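Local structure of GNAT family acetyltransferase (Mycobacterium smegmatis, 6C30) at residues 115-120 with 133-138. The protein probably transfers an acetyl group from acetyl-CoA to an amino group of its substrate, as a RimJ-type N-acetyltransferase of the GNAT family. Numbering follows the deposited sequence.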
loop_
_atom_site.group_PDB
_atom_site.type_symbol
_atom_site.label_atom_id
_atom_site.label_comp_id
_atom_site.label_asym_id
_atom_site.label_seq_id
_atom_site.Cartn_x
_atom_site.Cartn_y
_atom_site.Cartn_z
ATOM N N ALA A 115 -7.758 19.582 15.016
ATOM C CA ALA A 115 -8.528 19.091 13.879
ATOM C C ALA A 115 -9.535 18.080 14.388
ATOM O O ALA A 115 -9.420 17.616 15.527
ATOM C CB ALA A 115 -7.617 18.455 12.836
ATOM N N TRP A 116 -10.533 17.751 13.575
ATOM C CA TRP A 116 -11.363 16.604 13.912
ATOM C C TRP A 116 -10.922 15.402 13.106
ATOM O O TRP A 116 -10.213 15.527 12.102
ATOM C CB TRP A 116 -12.869 16.863 13.709
ATOM C CG TRP A 116 -13.371 17.362 12.369
ATOM C CD1 TRP A 116 -13.848 18.615 12.106
ATOM C CD2 TRP A 116 -13.534 16.610 11.150
ATOM N NE1 TRP A 116 -14.264 18.700 10.796
ATOM C CE2 TRP A 116 -14.078 17.491 10.187
ATOM C CE3 TRP A 116 -13.249 15.290 10.775
ATOM C CZ2 TRP A 116 -14.354 17.094 8.877
ATOM C CZ3 TRP A 116 -13.524 14.895 9.460
ATOM C CH2 TRP A 116 -14.074 15.798 8.535
ATOM N N ILE A 117 -11.316 14.232 13.595
ATOM C CA ILE A 117 -11.073 12.969 12.902
ATOM C C ILE A 117 -12.403 12.229 12.775
ATOM O O ILE A 117 -13.237 12.263 13.680
ATOM C CB ILE A 117 -10.024 12.107 13.648
ATOM C CG1 ILE A 117 -9.556 10.937 12.783
ATOM C CG2 ILE A 117 -10.554 11.608 14.997
ATOM C CD1 ILE A 117 -8.265 10.353 13.300
ATOM N N GLY A 118 -12.611 11.600 11.626
ATOM C CA GLY A 118 -13.784 10.782 11.412
ATOM C C GLY A 118 -13.382 9.542 10.648
ATOM O O GLY A 118 -12.305 9.496 10.049
ATOM N N TYR A 119 -14.228 8.521 10.683
ATOM C CA TYR A 119 -13.884 7.250 10.059
ATOM C C TYR A 119 -15.144 6.469 9.739
ATOM O O TYR A 119 -16.210 6.687 10.332
ATOM C CB TYR A 119 -12.976 6.415 10.990
ATOM C CG TYR A 119 -13.750 5.878 12.177
ATOM C CD1 TYR A 119 -14.299 4.598 12.164
ATOM C CD2 TYR A 119 -13.981 6.676 13.289
ATOM C CE1 TYR A 119 -15.047 4.128 13.235
ATOM C CE2 TYR A 119 -14.726 6.220 14.361
ATOM C CZ TYR A 119 -15.255 4.948 14.322
ATOM O OH TYR A 119 -15.995 4.509 15.391
ATOM N N TRP A 120 -15.008 5.526 8.818
ATOM C CA TRP A 120 -15.997 4.471 8.658
ATOM C C TRP A 120 -15.294 3.255 8.078
ATOM O O TRP A 120 -14.283 3.375 7.375
ATOM C CB TRP A 120 -17.172 4.922 7.780
ATOM C CG TRP A 120 -16.826 5.095 6.335
ATOM C CD1 TRP A 120 -16.356 6.229 5.726
ATOM C CD2 TRP A 120 -16.917 4.098 5.311
ATOM N NE1 TRP A 120 -16.152 5.988 4.389
ATOM C CE2 TRP A 120 -16.488 4.693 4.106
ATOM C CE3 TRP A 120 -17.333 2.765 5.293
ATOM C CZ2 TRP A 120 -16.449 3.997 2.898
ATOM C CZ3 TRP A 120 -17.298 2.077 4.096
ATOM C CH2 TRP A 120 -16.857 2.696 2.913
ATOM N N ALA A 133 -7.240 0.690 14.767
ATOM C CA ALA A 133 -5.936 0.845 14.134
ATOM C C ALA A 133 -5.865 2.095 13.263
ATOM O O ALA A 133 -4.861 2.809 13.270
ATOM C CB ALA A 133 -5.591 -0.387 13.303
ATOM N N ALA A 134 -6.934 2.351 12.514
ATOM C CA ALA A 134 -6.979 3.526 11.652
ATOM C C ALA A 134 -6.913 4.817 12.464
ATOM O O ALA A 134 -6.165 5.741 12.127
ATOM C CB ALA A 134 -8.233 3.505 10.787
ATOM N N LEU A 135 -7.692 4.883 13.536
ATOM C CA LEU A 135 -7.647 6.045 14.411
ATOM C C LEU A 135 -6.274 6.223 15.058
ATOM O O LEU A 135 -5.762 7.341 15.158
ATOM C CB LEU A 135 -8.721 5.931 15.493
ATOM C CG LEU A 135 -10.151 6.117 14.991
ATOM C CD1 LEU A 135 -11.115 5.639 16.048
ATOM C CD2 LEU A 135 -10.431 7.576 14.666
ATOM N N ALA A 136 -5.683 5.122 15.512
ATOM C CA ALA A 136 -4.369 5.193 16.153
ATOM C C ALA A 136 -3.300 5.696 15.187
ATOM O O ALA A 136 -2.463 6.526 15.537
ATOM C CB ALA A 136 -3.985 3.831 16.715
ATOM N N MET A 137 -3.340 5.196 13.955
ATOM C CA MET A 137 -2.445 5.683 12.912
ATOM C C MET A 137 -2.699 7.156 12.617
ATOM O O MET A 137 -1.769 7.938 12.455
ATOM C CB MET A 137 -2.614 4.861 11.632
ATOM C CG MET A 137 -1.931 3.500 11.691
ATOM S SD MET A 137 -1.914 2.650 10.099
ATOM C CE MET A 137 -3.609 2.104 9.975
ATOM N N GLY A 138 -3.974 7.534 12.542
ATOM C CA GLY A 138 -4.320 8.919 12.292
ATOM C C GLY A 138 -3.748 9.835 13.352
ATOM O O GLY A 138 -3.156 10.878 13.042
#
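Leu-135 of helix 133-138 reaches between Ile-117 and Tyr-119, two residues that point from the same side of strand 115-120 with Gly-118 between them. Its two methyls divide the work. CD2 touches both neighbours, lying 3.8 Å from Ile-117 CD1 and 3.9 Å from Tyr-119 CD2, whereas CD1 sits over one face of the tyrosine ring, 4.0 Å from Tyr-119 CE2. The leucine thus meets the phenol in an apolar contact, with CD1 above the CD2-CE2 margin of the ring and not over its centre. In Ile-117, CG1 stands anti to the backbone N (chi1 -168°), and the extended chain carries CD1 down to the helix backbone, 4.3 Å from Gly-138 CA. Gly-138 carries no side chain, and the methyl lies against its CA. The axes of segments 115-120 and 133-138 approach to 9.5 Å and run roughly antiparallel (154°), as consecutive elements of the beta-alpha-beta unit completed by strand 150-155 in the GNAT fold. Val-165 and Leu-166 of helix 160-169 also pack on Leu-135. No hydrogen bond links the two segments; their adhesion is apolar, while the Tyr-119 hydroxyl is hydrogen-bonded to Ser-162, which should restrain the ring against which the leucine packs.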